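Local structure of TCP pilus virulence regulatory protein (Vibrio cholerae, 3GBG) at residues 14-19 with 74-79; 40-45 with 69-74; 176-181 with 189-194. The protein probably acts as an AraC-family transcriptional regulator of pilus and other virulence genes, with a cupin-like N-terminal domain that binds palmitoleic acid. One frame throughout, in Å; residues are numbered along the deposited sequence.

Contact 1 of 3, residues 14-19 with 74-79; sequences MSKFDT and LSDENI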
loop_
_atom_site.group_PDB
_atom_site.type_symbol
_atom_site.label_atom_id
_atom_site.label_comp_id
_atom_site.label_asym_id
_atom_site.label_seq_id
_atom_site.Cartn_x
_atom_site.Cartn_y
_atom_site.Cartn_z
ATOM N N MET A 14 1.272 -15.711 8.396
ATOM C CA MET A 14 2.697 -15.485 8.613
ATOM C C MET A 14 3.248 -16.601 9.508
ATOM O O MET A 14 2.947 -16.654 10.704
ATOM C CB MET A 14 2.929 -14.131 9.284
ATOM C CG MET A 14 4.020 -13.318 8.634
ATOM S SD MET A 14 4.759 -12.062 9.682
ATOM C CE MET A 14 6.392 -12.118 9.093
ATOM N N SER A 15 4.042 -17.496 8.921
ATOM C CA SER A 15 4.620 -18.612 9.656
ATOM C C SER A 15 5.555 -18.137 10.754
ATOM O O SER A 15 6.143 -17.058 10.655
ATOM C CB SER A 15 5.382 -19.542 8.706
ATOM O OG SER A 15 4.523 -20.121 7.754
ATOM N N LYS A 16 5.711 -18.955 11.790
ATOM C CA LYS A 16 6.579 -18.603 12.906
ATOM C C LYS A 16 7.971 -18.152 12.480
ATOM O O LYS A 16 8.656 -18.840 11.719
ATOM C CB LYS A 16 6.704 -19.784 13.881
ATOM C CG LYS A 16 7.247 -21.065 13.263
ATOM C CD LYS A 16 7.517 -22.102 14.345
ATOM C CE LYS A 16 7.600 -23.513 13.787
ATOM N NZ LYS A 16 7.799 -24.508 14.883
ATOM N N PHE A 17 8.367 -16.983 12.974
ATOM C CA PHE A 17 9.682 -16.415 12.717
ATOM C C PHE A 17 10.055 -16.195 11.251
ATOM O O PHE A 17 11.230 -16.046 10.915
ATOM C CB PHE A 17 10.727 -17.291 13.415
ATOM C CG PHE A 17 10.413 -17.545 14.865
ATOM C CD1 PHE A 17 10.442 -16.506 15.782
ATOM C CD2 PHE A 17 10.035 -18.807 15.308
ATOM C CE1 PHE A 17 10.098 -16.712 17.119
ATOM C CE2 PHE A 17 9.688 -19.022 16.648
ATOM C CZ PHE A 17 9.720 -17.975 17.547
ATOM N N ASP A 18 9.052 -16.172 10.380
ATOM C CA ASP A 18 9.291 -15.956 8.956
ATOM C C ASP A 18 9.406 -14.448 8.717
ATOM O O ASP A 18 9.006 -13.653 9.565
ATOM C CB ASP A 18 8.127 -16.528 8.142
ATOM C CG ASP A 18 8.485 -16.752 6.681
ATOM O OD1 ASP A 18 7.601 -17.190 5.918
ATOM O OD2 ASP A 18 9.645 -16.493 6.296
ATOM N N THR A 19 9.921 -14.059 7.554
ATOM C CA THR A 19 10.095 -12.655 7.225
ATOM C C THR A 19 9.582 -12.316 5.829
ATOM O O THR A 19 9.830 -13.047 4.872
ATOM C CB THR A 19 11.597 -12.253 7.292
ATOM O OG1 THR A 19 12.080 -12.403 8.633
ATOM C CG2 THR A 19 11.795 -10.811 6.846
ATOM N N LEU A 74 8.056 -12.655 15.388
ATOM C CA LEU A 74 8.843 -12.940 16.586
ATOM C C LEU A 74 7.984 -13.816 17.501
ATOM O O LEU A 74 8.136 -13.800 18.724
ATOM C CB LEU A 74 9.224 -11.638 17.300
ATOM C CG LEU A 74 10.161 -10.675 16.572
ATOM C CD1 LEU A 74 10.545 -9.520 17.506
ATOM C CD2 LEU A 74 11.418 -11.418 16.119
ATOM N N SER A 75 7.077 -14.575 16.886
ATOM C CA SER A 75 6.175 -15.453 17.616
ATOM C C SER A 75 6.344 -16.909 17.192
ATOM O O SER A 75 6.605 -17.201 16.026
ATOM C CB SER A 75 4.725 -15.017 17.398
ATOM O OG SER A 75 4.538 -13.681 17.836
ATOM N N ASP A 76 6.184 -17.820 18.146
ATOM C CA ASP A 76 6.342 -19.242 17.882
ATOM C C ASP A 76 5.061 -19.865 17.338
ATOM O O ASP A 76 4.961 -21.082 17.215
ATOM C CB ASP A 76 6.783 -19.955 19.165
ATOM C CG ASP A 76 7.252 -21.369 18.911
ATOM O OD1 ASP A 76 7.732 -21.641 17.789
ATOM O OD2 ASP A 76 7.163 -22.208 19.836
ATOM N N GLU A 77 4.081 -19.026 17.018
ATOM C CA GLU A 77 2.812 -19.497 16.473
ATOM C C GLU A 77 2.499 -18.712 15.200
ATOM O O GLU A 77 3.093 -17.666 14.951
ATOM C CB GLU A 77 1.683 -19.281 17.484
ATOM C CG GLU A 77 1.889 -19.932 18.851
ATOM C CD GLU A 77 2.805 -19.130 19.767
ATOM O OE1 GLU A 77 2.543 -17.920 19.963
ATOM O OE2 GLU A 77 3.771 -19.713 20.310
ATOM N N ASN A 78 1.568 -19.207 14.393
ATOM C CA ASN A 78 1.220 -18.493 13.175
ATOM C C ASN A 78 0.583 -17.150 13.507
ATOM O O ASN A 78 -0.060 -16.990 14.545
ATOM C CB ASN A 78 0.276 -19.322 12.306
ATOM C CG ASN A 78 0.995 -20.441 11.580
ATOM O OD1 ASN A 78 1.395 -21.435 12.185
ATOM N ND2 ASN A 78 1.183 -20.274 10.275
ATOM N N ILE A 79 0.788 -16.177 12.627
ATOM C CA ILE A 79 0.231 -14.843 12.814
ATOM C C ILE A 79 -0.530 -14.455 11.557
ATOM O O ILE A 79 -0.109 -14.775 10.446
ATOM C CB ILE A 79 1.342 -13.795 13.050
ATOM C CG1 ILE A 79 2.002 -14.022 14.414
ATOM C CG2 ILE A 79 0.762 -12.396 12.972
ATOM C CD1 ILE A 79 3.196 -13.091 14.662
HETATM O O HOH W 1 4.267 -16.118 13.021
HETATM O O HOH W 2 4.013 -21.268 11.987
HETATM O O HOH W 3 8.976 -23.740 17.259
#
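Met14 and Ile79 form an antiparallel hydrogen-bonded pair, placed where strand 7-14 ends and strand 79-86 begins. Met14 N gives its hydrogen to Ile79 O at 2.6 Å through a bent N-H...O angle of 137°, and Ile79 N returns a straighter bond of 2.9 Å to Met14 O. The two side chains leave on the same face, CB to CB 4.1 Å; beta-branched Ile79 suits a buried strand position, while flexible Met14 can bend its thioether away to pack on Ser73 of strand 66-73. This is the compact part. Past it, a water donates to both Met14 O and Glu77 O, filling in where the backbones no longer pair directly.

The looser side is the type II turn Ser15-Asp18. Phe17 takes its third position with a positive phi of 58°, and its ring covers Ser75 O, which stands 3.5 Å above the ring plane near the centre. Asp76 OD1 comes instead to the ring edge, 3.5 Å from Phe17 CE2, where the C-H groups are slightly positive. The extended Lys16 chain lies flank to flank with Asp76, CD 3.5 Å from OD1, but NZ remains 4.1 Å from that oxygen, and one water accepts from NZ and donates to OD1. Another water accepts from Lys16 N and gives a weak bond to Asn78 OD1. The chemistry thus implies a junction of two kinds: direct backbone bonds at the buried Met14-Ile79 end, ring packing and water-bridged polar groups at the exposed one.

Contact 2 of 3, residues 40-45 with 69-74; sequences AKLIDK and FSLTSL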
loop_
_atom_site.group_PDB
_atom_site.type_symbol
_atom_site.label_atom_id
_atom_site.label_comp_id
_atom_site.label_asym_id
_atom_site.label_seq_id
_atom_site.Cartn_x
_atom_site.Cartn_y
_atom_site.Cartn_z
ATOM N N ALA A 40 5.857 -8.804 16.118
ATOM C CA ALA A 40 6.616 -8.799 14.876
ATOM C C ALA A 40 7.591 -7.633 14.886
ATOM O O ALA A 40 7.411 -6.666 15.627
ATOM C CB ALA A 40 5.681 -8.694 13.673
ATOM N N LYS A 41 8.628 -7.739 14.065
ATOM C CA LYS A 41 9.646 -6.703 13.966
ATOM C C LYS A 41 9.596 -6.076 12.578
ATOM O O LYS A 41 9.780 -6.755 11.572
ATOM C CB LYS A 41 11.033 -7.306 14.200
ATOM C CG LYS A 41 12.162 -6.286 14.171
ATOM C CD LYS A 41 13.517 -6.964 14.292
ATOM C CE LYS A 41 14.652 -5.956 14.256
ATOM N NZ LYS A 41 15.985 -6.625 14.305
ATOM N N LEU A 42 9.353 -4.775 12.532
ATOM C CA LEU A 42 9.288 -4.066 11.270
ATOM C C LEU A 42 10.571 -3.267 11.105
ATOM O O LEU A 42 10.946 -2.487 11.984
ATOM C CB LEU A 42 8.064 -3.141 11.256
ATOM C CG LEU A 42 7.639 -2.483 9.936
ATOM C CD1 LEU A 42 6.211 -1.998 10.066
ATOM C CD2 LEU A 42 8.573 -1.321 9.595
ATOM N N ILE A 43 11.263 -3.494 9.994
ATOM C CA ILE A 43 12.499 -2.776 9.706
ATOM C C ILE A 43 12.236 -1.861 8.519
ATOM O O ILE A 43 11.922 -2.321 7.419
ATOM C CB ILE A 43 13.643 -3.746 9.369
ATOM C CG1 ILE A 43 13.935 -4.641 10.587
ATOM C CG2 ILE A 43 14.884 -2.965 8.964
ATOM C CD1 ILE A 43 14.959 -5.717 10.341
ATOM N N ASP A 44 12.341 -0.559 8.751
ATOM C CA ASP A 44 12.113 0.424 7.702
ATOM C C ASP A 44 13.442 0.814 7.067
ATOM O O ASP A 44 14.224 1.558 7.658
ATOM C CB ASP A 44 11.440 1.668 8.287
ATOM C CG ASP A 44 10.893 2.591 7.218
ATOM O OD1 ASP A 44 11.171 2.351 6.021
ATOM O OD2 ASP A 44 10.184 3.557 7.575
ATOM N N LYS A 45 13.694 0.310 5.863
ATOM C CA LYS A 45 14.933 0.611 5.163
ATOM C C LYS A 45 15.001 2.055 4.660
ATOM O O LYS A 45 16.077 2.555 4.342
ATOM C CB LYS A 45 15.126 -0.352 3.987
ATOM C CG LYS A 45 15.612 -1.742 4.372
ATOM C CD LYS A 45 14.618 -2.485 5.250
ATOM C CE LYS A 45 15.158 -3.854 5.647
ATOM N NZ LYS A 45 16.453 -3.740 6.378
ATOM N N PHE A 69 10.798 -2.097 3.197
ATOM C CA PHE A 69 10.805 -2.595 4.574
ATOM C C PHE A 69 10.553 -4.089 4.671
ATOM O O PHE A 69 10.154 -4.734 3.706
ATOM C CB PHE A 69 9.739 -1.876 5.401
ATOM C CG PHE A 69 8.329 -2.263 5.042
ATOM C CD1 PHE A 69 7.706 -1.713 3.931
ATOM C CD2 PHE A 69 7.626 -3.188 5.809
ATOM C CE1 PHE A 69 6.400 -2.074 3.584
ATOM C CE2 PHE A 69 6.321 -3.556 5.473
ATOM C CZ PHE A 69 5.705 -2.995 4.357
ATOM N N SER A 70 10.788 -4.633 5.861
ATOM C CA SER A 70 10.560 -6.044 6.101
ATOM C C SER A 70 9.800 -6.213 7.406
ATOM O O SER A 70 9.841 -5.347 8.283
ATOM C CB SER A 70 11.886 -6.815 6.162
ATOM O OG SER A 70 12.674 -6.414 7.274
ATOM N N LEU A 71 9.081 -7.326 7.504
ATOM C CA LEU A 71 8.299 -7.656 8.687
ATOM C C LEU A 71 8.713 -9.067 9.080
ATOM O O LEU A 71 8.590 -10.000 8.288
ATOM C CB LEU A 71 6.802 -7.620 8.372
ATOM C CG LEU A 71 5.859 -7.682 9.572
ATOM C CD1 LEU A 71 6.044 -6.421 10.425
ATOM C CD2 LEU A 71 4.414 -7.796 9.103
ATOM N N THR A 72 9.211 -9.221 10.300
ATOM C CA THR A 72 9.658 -10.520 10.775
ATOM C C THR A 72 8.858 -10.961 11.993
ATOM O O THR A 72 8.747 -10.228 12.977
ATOM C CB THR A 72 11.156 -10.495 11.170
ATOM O OG1 THR A 72 11.943 -10.145 10.025
ATOM C CG2 THR A 72 11.591 -11.859 11.692
ATOM N N SER A 73 8.304 -12.163 11.920
ATOM C CA SER A 73 7.541 -12.696 13.028
ATOM C C SER A 73 8.475 -13.011 14.180
ATOM O O SER A 73 9.562 -13.548 13.978
ATOM C CB SER A 73 6.807 -13.973 12.614
ATOM O OG SER A 73 6.417 -14.717 13.764
ATOM N N LEU A 74 8.056 -12.655 15.388
ATOM C CA LEU A 74 8.843 -12.940 16.586
ATOM C C LEU A 74 7.984 -13.816 17.501
ATOM O O LEU A 74 8.136 -13.800 18.724
ATOM C CB LEU A 74 9.224 -11.638 17.300
ATOM C CG LEU A 74 10.161 -10.675 16.572
ATOM C CD1 LEU A 74 10.545 -9.520 17.506
ATOM C CD2 LEU A 74 11.418 -11.418 16.119
HETATM O O HOH W 4 11.892 -7.447 9.609
#
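Strands 40-44 and 66-73 are the inner pair of a four-stranded antiparallel sheet in the cupin-like domain, and Lys41-Thr72 and Ile43-Ser70 are their hydrogen-bonded pairs. Lys41 N reaches Thr72 O at 2.7 Å and Thr72 N reaches Lys41 O at 2.8 Å; Ile43 and Ser70 exchange the same two bonds. Alternation then sorts the side chains. The middle of one face is apolar, with Asp44 and Ser73 at its ends: Leu71 CD1 touches both Ala40 CB and Leu42 CB, 3.9 Å from the latter. Leu42, its CG anti to the backbone N (chi1 -169°), crosses the Phe69 side chain obliquely, CG to CD2 4.2 Å. Packing is tight where Phe69 CB sits 3.0 Å from Ile43 O.

The other face is more polar. A water bonds Ser70 OG and Thr72 OG1 and donates to Lys41 O at 3.0 Å; Thr72 OG1 also bonds Thr19 OG1. Ser70 OG packs against Ile43 CB (3.5 Å), its small hydroxyl fitting beside the branched side chain, while Lys41 extends outward. Leu71 touches the bound palmitoleic acid. An antiparallel sheet with an apolar inner face is consistent with a cupin-like beta domain.

Contact 3 of 3, residues 176-181 with 189-194; sequences CLVKSD and ADICGE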
loop_
_atom_site.group_PDB
_atom_site.type_symbol
_atom_site.label_atom_id
_atom_site.label_comp_id
_atom_site.label_asym_id
_atom_site.label_seq_id
_atom_site.Cartn_x
_atom_site.Cartn_y
_atom_site.Cartn_z
ATOM N N CYS A 176 -1.352 8.526 -11.696
ATOM C CA CYS A 176 -2.638 8.394 -12.381
ATOM C C CYS A 176 -2.423 8.288 -13.883
ATOM O O CYS A 176 -3.141 7.569 -14.572
ATOM C CB CYS A 176 -3.538 9.598 -12.096
ATOM S SG CYS A 176 -4.295 9.610 -10.453
ATOM N N LEU A 177 -1.445 9.031 -14.389
ATOM C CA LEU A 177 -1.136 9.001 -15.812
ATOM C C LEU A 177 -0.767 7.572 -16.197
ATOM O O LEU A 177 -1.367 6.984 -17.097
ATOM C CB LEU A 177 0.050 9.913 -16.120
ATOM C CG LEU A 177 0.049 10.747 -17.402
ATOM C CD1 LEU A 177 1.487 11.198 -17.681
ATOM C CD2 LEU A 177 -0.494 9.956 -18.581
ATOM N N VAL A 178 0.241 7.028 -15.520
ATOM C CA VAL A 178 0.705 5.672 -15.777
ATOM C C VAL A 178 -0.399 4.627 -15.629
ATOM O O VAL A 178 -0.566 3.777 -16.496
ATOM C CB VAL A 178 1.893 5.312 -14.853
ATOM C CG1 VAL A 178 2.298 3.853 -15.067
ATOM C CG2 VAL A 178 3.091 6.215 -15.167
ATOM N N LYS A 179 -1.160 4.698 -14.541
ATOM C CA LYS A 179 -2.241 3.742 -14.329
ATOM C C LYS A 179 -3.340 3.838 -15.388
ATOM O O LYS A 179 -4.036 2.852 -15.670
ATOM C CB LYS A 179 -2.836 3.914 -12.930
ATOM C CG LYS A 179 -1.790 3.684 -11.840
ATOM C CD LYS A 179 -2.390 3.589 -10.452
ATOM C CE LYS A 179 -2.959 4.910 -9.986
ATOM N NZ LYS A 179 -3.272 4.871 -8.527
ATOM N N SER A 180 -3.489 5.011 -15.994
ATOM C CA SER A 180 -4.514 5.189 -17.026
ATOM C C SER A 180 -4.146 4.535 -18.362
ATOM O O SER A 180 -4.997 4.372 -19.232
ATOM C CB SER A 180 -4.779 6.680 -17.250
ATOM O OG SER A 180 -3.774 7.241 -18.099
ATOM N N ASP A 181 -2.880 4.161 -18.520
ATOM C CA ASP A 181 -2.419 3.528 -19.752
ATOM C C ASP A 181 -1.152 2.737 -19.369
ATOM O O ASP A 181 -0.037 3.052 -19.792
ATOM C CB ASP A 181 -2.102 4.616 -20.792
ATOM C CG ASP A 181 -1.940 4.071 -22.199
ATOM O OD1 ASP A 181 -1.919 2.833 -22.371
ATOM O OD2 ASP A 181 -1.836 4.888 -23.142
ATOM N N ALA A 189 9.923 11.651 -21.370
ATOM C CA ALA A 189 9.354 12.558 -22.372
ATOM C C ALA A 189 7.828 12.500 -22.363
ATOM O O ALA A 189 7.157 13.520 -22.531
ATOM C CB ALA A 189 9.879 12.206 -23.774
ATOM N N ASP A 190 7.289 11.301 -22.165
ATOM C CA ASP A 190 5.839 11.127 -22.139
ATOM C C ASP A 190 5.225 11.816 -20.932
ATOM O O ASP A 190 4.160 12.451 -21.027
ATOM C CB ASP A 190 5.480 9.645 -22.127
ATOM C CG ASP A 190 6.047 8.911 -23.313
ATOM O OD1 ASP A 190 6.935 8.059 -23.110
ATOM O OD2 ASP A 190 5.614 9.193 -24.450
ATOM N N ILE A 191 5.899 11.681 -19.795
ATOM C CA ILE A 191 5.424 12.303 -18.568
ATOM C C ILE A 191 5.449 13.818 -18.684
ATOM O O ILE A 191 4.482 14.492 -18.334
ATOM C CB ILE A 191 6.284 11.893 -17.338
ATOM C CG1 ILE A 191 6.232 10.372 -17.151
ATOM C CG2 ILE A 191 5.800 12.621 -16.083
ATOM C CD1 ILE A 191 4.840 9.810 -16.967
ATOM N N CYS A 192 6.554 14.370 -19.169
ATOM C CA CYS A 192 6.651 15.827 -19.305
ATOM C C CYS A 192 5.631 16.377 -20.296
ATOM O O CYS A 192 5.029 17.420 -20.060
ATOM C CB CYS A 192 8.063 16.209 -19.751
ATOM S SG CYS A 192 9.363 15.710 -18.615
ATOM N N GLY A 193 5.446 15.659 -21.400
ATOM C CA GLY A 193 4.508 16.099 -22.416
ATOM C C GLY A 193 3.072 16.054 -21.928
ATOM O O GLY A 193 2.299 16.991 -22.153
ATOM N N GLU A 194 2.710 14.968 -21.246
ATOM C CA GLU A 194 1.351 14.828 -20.733
ATOM C C GLU A 194 1.057 15.829 -19.617
ATOM O O GLU A 194 -0.036 16.398 -19.553
ATOM C CB GLU A 194 1.110 13.397 -20.229
ATOM C CG GLU A 194 1.073 12.354 -21.337
ATOM C CD GLU A 194 -0.152 12.489 -22.234
ATOM O OE1 GLU A 194 -0.242 11.748 -23.235
ATOM O OE2 GLU A 194 -1.029 13.325 -21.930
#
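Leu177, Ile191 and Glu194 carry the meeting of helices 170-180 and 188-195, in the helical C-terminal part of the chain, probably the AraC-type DNA-binding domain. The two short helix segments stay well apart, their axes 11.3 Å from each other and inclined at 111°, so long side chains have to bridge the gap.

Leu177 does most of the reaching. With chi1 at -141°, away from a staggered position, it sends CD1 into the angle between Ile191 and Glu194, touching Ile191 CD1 at 3.7 Å and Glu194 CB at 3.4 Å. A leucine fits here because it is long and forked: CD1 reaches both neighbours, while CD2, 4.0 Å from Glu194 CG, adds to the grip on Glu194. Ile191 points back along Leu177, the two side chains overlapping alongside, and its CD1 also lies 4.4 Å from Val178 CG2. Trp186, in the connecting loop, packs on Leu177, Val178 and Ile191, while Ile191 also meets Leu202 and Phe213, consistent with its burial.

Glu194 is divided in its role. Its CB and CG lie across Leu177, the two side chains crossing at about a right angle, and the aliphatic part of a glutamate can pack so while its carboxylate turns elsewhere. OE1 makes a salt bridge to Arg184, which also pairs with Asp190, so the charged end is met by the loop between the helices and the methylenes alone face the leucine. Within helix 170-180, Ser180 OG donates to Leu177 O at 2.6 Å.

Contacts 1 and 2 belong to the same cupin-like domain and touch: Met14 CE packs on Leu71 O, the backbone O of Asp18 pairs with Ser73 N, and both share Leu74. Along the chain, contact 2 is nested inside the loop that contact 1 closes. Contact 2, the more buried of the two, is held by regular backbone bonds and a largely apolar face; contact 1, at the loop end and largely exposed, has one such pair and then relies on ring packing and water. Contact 3 stands apart, its centre about 34 Å from that of contact 2 and on the opposite side of the chain's centre. It joins helices by apolar side-chain packing alone, the charged ends of Asp190 and Glu194 being held by Arg184 of the connecting loop.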